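Local coordinates for subtilisin-like serine protease (PDB 1R6V), which degrades keratin into peptides as a calcium-binding serine protease of the subtilisin family, allowing its bacterium to grow on native feathers, at residues V230-P235 with N241-D246. The protein carries 1 engineered substitution. Numbering follows the deposited sequence.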
ATOM      1  N   VAL A 230     -13.733   2.236 -12.820  1.00 12.34           N
ATOM      2  CA  VAL A 230     -14.687   1.996 -11.754  1.00 12.85           C
ATOM      3  C   VAL A 230     -14.169   1.068 -10.673  1.00 12.60           C
ATOM      4  O   VAL A 230     -14.058  -0.139 -10.891  1.00 13.41           O
ATOM      5  CB  VAL A 230     -16.005   1.419 -12.342  1.00 11.05           C
ATOM      6  CG1 VAL A 230     -17.056   1.232 -11.242  1.00 12.38           C
ATOM      7  CG2 VAL A 230     -16.521   2.356 -13.422  1.00 12.55           C
ATOM      8  N   ILE A 231     -13.831   1.626  -9.509  1.00 11.83           N
ATOM      9  CA  ILE A 231     -13.372   0.784  -8.423  1.00 12.20           C
ATOM     10  C   ILE A 231     -14.350   0.710  -7.251  1.00 12.16           C
ATOM     11  O   ILE A 231     -14.153  -0.095  -6.330  1.00 12.30           O
ATOM     12  CB  ILE A 231     -11.938   1.152  -7.959  1.00 12.66           C
ATOM     13  CG1 ILE A 231     -11.880   2.570  -7.368  1.00 12.80           C
ATOM     14  CG2 ILE A 231     -10.990   1.017  -9.144  1.00 11.91           C
ATOM     15  CD1 ILE A 231     -10.727   2.720  -6.345  1.00 11.77           C
ATOM     16  N   PHE A 232     -15.376   1.570  -7.286  1.00 13.15           N
ATOM     17  CA  PHE A 232     -16.478   1.530  -6.337  1.00 13.52           C
ATOM     18  C   PHE A 232     -17.651   1.364  -7.276  1.00 13.50           C
ATOM     19  O   PHE A 232     -18.097   2.293  -7.936  1.00 13.52           O
ATOM     20  CB  PHE A 232     -16.584   2.788  -5.475  1.00 14.73           C
ATOM     21  CG  PHE A 232     -15.628   2.765  -4.336  1.00 14.49           C
ATOM     22  CD1 PHE A 232     -14.339   3.274  -4.490  1.00 15.24           C
ATOM     23  CD2 PHE A 232     -15.959   2.115  -3.148  1.00 14.84           C
ATOM     24  CE1 PHE A 232     -13.392   3.127  -3.481  1.00 13.16           C
ATOM     25  CE2 PHE A 232     -15.012   1.960  -2.130  1.00 16.01           C
ATOM     26  CZ  PHE A 232     -13.723   2.468  -2.299  1.00 16.18           C
ATOM     27  N   ASP A 233     -18.091   0.115  -7.358  1.00 14.42           N
ATOM     28  CA  ASP A 233     -19.163  -0.305  -8.241  1.00 15.88           C
ATOM     29  C   ASP A 233     -20.483  -0.400  -7.467  1.00 18.06           C
ATOM     30  O   ASP A 233     -20.586   0.095  -6.339  1.00 16.97           O
ATOM     31  CB  ASP A 233     -18.744  -1.662  -8.834  1.00 15.86           C
ATOM     32  CG  ASP A 233     -19.303  -1.908 -10.225  1.00 18.11           C
ATOM     33  OD1 ASP A 233     -20.540  -1.880 -10.375  1.00 17.67           O
ATOM     34  OD2 ASP A 233     -18.513  -2.143 -11.168  1.00 17.87           O
ATOM     35  N   ASP A 234     -21.492  -1.021  -8.076  1.00 20.51           N
ATOM     36  CA  ASP A 234     -22.797  -1.175  -7.432  1.00 22.52           C
ATOM     37  C   ASP A 234     -22.703  -2.276  -6.373  1.00 23.00           C
ATOM     38  O   ASP A 234     -22.488  -3.443  -6.707  1.00 23.32           O
ATOM     39  CB  ASP A 234     -23.851  -1.573  -8.471  1.00 23.90           C
ATOM     40  CG  ASP A 234     -25.261  -1.567  -7.901  1.00 25.52           C
ATOM     41  OD1 ASP A 234     -25.427  -1.714  -6.673  1.00 26.35           O
ATOM     42  OD2 ASP A 234     -26.205  -1.423  -8.699  1.00 29.39           O
ATOM     43  N   PRO A 235     -22.859  -1.928  -5.084  1.00 24.36           N
ATOM     44  CA  PRO A 235     -22.773  -2.954  -4.037  1.00 26.22           C
ATOM     45  C   PRO A 235     -23.753  -4.111  -4.205  1.00 27.37           C
ATOM     46  O   PRO A 235     -23.566  -5.172  -3.620  1.00 28.04           O
ATOM     47  CB  PRO A 235     -23.017  -2.167  -2.751  1.00 27.03           C
ATOM     48  CG  PRO A 235     -23.826  -1.007  -3.202  1.00 29.34           C
ATOM     49  CD  PRO A 235     -23.169  -0.613  -4.500  1.00 26.41           C
ATOM     50  N   ASN A 241     -19.384  -2.701   0.246  1.00 22.27           N
ATOM     51  CA  ASN A 241     -19.672  -1.290   0.027  1.00 21.22           C
ATOM     52  C   ASN A 241     -19.408  -0.916  -1.423  1.00 20.74           C
ATOM     53  O   ASN A 241     -19.301   0.264  -1.766  1.00 21.89           O
ATOM     54  CB  ASN A 241     -18.818  -0.421   0.957  1.00 21.11           C
ATOM     55  CG  ASN A 241     -17.332  -0.602   0.724  1.00 20.19           C
ATOM     56  OD1 ASN A 241     -16.919  -1.399  -0.123  1.00 17.84           O
ATOM     57  ND2 ASN A 241     -16.520   0.131   1.478  1.00 21.51           N
ATOM     58  N   GLY A 242     -19.306  -1.929  -2.275  1.00 17.61           N
ATOM     59  CA  GLY A 242     -19.065  -1.668  -3.680  1.00 17.82           C
ATOM     60  C   GLY A 242     -17.599  -1.688  -4.075  1.00 16.95           C
ATOM     61  O   GLY A 242     -17.286  -1.683  -5.270  1.00 16.71           O
ATOM     62  N   TYR A 243     -16.700  -1.714  -3.093  1.00 14.83           N
ATOM     63  CA  TYR A 243     -15.267  -1.737  -3.415  1.00 15.17           C
ATOM     64  C   TYR A 243     -15.008  -3.019  -4.201  1.00 16.30           C
ATOM     65  O   TYR A 243     -15.404  -4.100  -3.761  1.00 17.38           O
ATOM     66  CB  TYR A 243     -14.409  -1.732  -2.149  1.00 16.67           C
ATOM     67  CG  TYR A 243     -12.929  -1.724  -2.453  1.00 14.88           C
ATOM     68  CD1 TYR A 243     -12.387  -0.753  -3.296  1.00 14.31           C
ATOM     69  CD2 TYR A 243     -12.074  -2.678  -1.908  1.00 13.87           C
ATOM     70  CE1 TYR A 243     -11.027  -0.727  -3.596  1.00 12.50           C
ATOM     71  CE2 TYR A 243     -10.710  -2.664  -2.198  1.00 11.56           C
ATOM     72  CZ  TYR A 243     -10.197  -1.681  -3.049  1.00 12.18           C
ATOM     73  OH  TYR A 243      -8.846  -1.682  -3.346  1.00 11.92           O
ATOM     74  N   VAL A 244     -14.326  -2.909  -5.342  1.00 15.84           N
ATOM     75  CA  VAL A 244     -14.075  -4.069  -6.191  1.00 14.71           C
ATOM     76  C   VAL A 244     -12.950  -4.983  -5.727  1.00 16.33           C
ATOM     77  O   VAL A 244     -12.799  -6.080  -6.257  1.00 17.37           O
ATOM     78  CB  VAL A 244     -13.813  -3.644  -7.668  1.00 13.00           C
ATOM     79  CG1 VAL A 244     -15.018  -2.885  -8.198  1.00 15.45           C
ATOM     80  CG2 VAL A 244     -12.556  -2.774  -7.768  1.00 12.98           C
ATOM     81  N   GLY A 245     -12.172  -4.546  -4.742  1.00 13.92           N
ATOM     82  CA  GLY A 245     -11.079  -5.373  -4.254  1.00 14.61           C
ATOM     83  C   GLY A 245      -9.720  -4.859  -4.715  1.00 14.57           C
ATOM     84  O   GLY A 245      -9.609  -4.261  -5.790  1.00 14.92           O
ATOM     85  N   ASP A 246      -8.690  -5.102  -3.914  1.00 13.40           N
ATOM     86  CA  ASP A 246      -7.346  -4.634  -4.254  1.00 12.40           C
ATOM     87  C   ASP A 246      -6.858  -5.234  -5.574  1.00 12.32           C
ATOM     88  O   ASP A 246      -6.113  -4.585  -6.329  1.00 12.18           O
ATOM     89  CB  ASP A 246      -6.358  -4.978  -3.143  1.00 12.41           C
ATOM     90  CG  ASP A 246      -6.565  -4.155  -1.876  1.00 12.85           C
ATOM     91  OD1 ASP A 246      -7.226  -3.098  -1.921  1.00 12.29           O
ATOM     92  OD2 ASP A 246      -6.036  -4.573  -0.827  1.00 15.03           O
TER
HETATM   93  O   HOH W   1     -19.722   1.685  -4.341  1.00 29.11           O
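Phe232 and Tyr243 meet across a single antiparallel beta bridge that draws together the two arms of a loop in the subtilase catalytic domain, between strand 225-230 and helix 246-258. Two backbone bonds frame the pair: Val244 N gives to Ile231 O (3.0 Å), and Asp233 N to Gly242 O (2.9 Å). The rings meet at a slant, planes 38° apart, with Phe232 CZ 3.6 Å from Tyr243 CD1, which lies over one face of the phenyl ring; Phe232 CE2 rests against Tyr243 CB. On the tyrosine, CG is anti to the backbone N (chi1 -179°), which brings the hydroxyl to Asp246 at the start of helix 246-258. There it donates to Asp246 OD1 (2.6 Å), an oxygen lying in the ring plane, while Gly245 N sits above one ring face. Asp246 OD1 also takes a salt bridge from Arg98 NE, which holds the carboxylate that the phenol bonds to.

Val244 points its CB at the other arm and straddles the Ile231 carbonyl: chi1 -59° sets CG1 beside the backbone N and leaves CG2 between N and the carbonyl carbon, 3.4 Å from Ile231 O, and CG1 also touches that oxygen. Gly242 lies with its backbone N against Pro235 CB. Asn241 OD1 closes an Asx turn by accepting from Tyr243 N, and its ND2 bonds to Arg98 O. The loop lies beside the charge relay: Ile231 and Phe232 are joined by backbone hydrogen bonds to Asp162, assigned to that system. Asp233 is doubly engaged, OD2 in a salt bridge with Arg181 and OD1 accepting from Asp234 N, while one water donates to both Asp233 O (2.7 Å) and Asn241 O (3.0 Å).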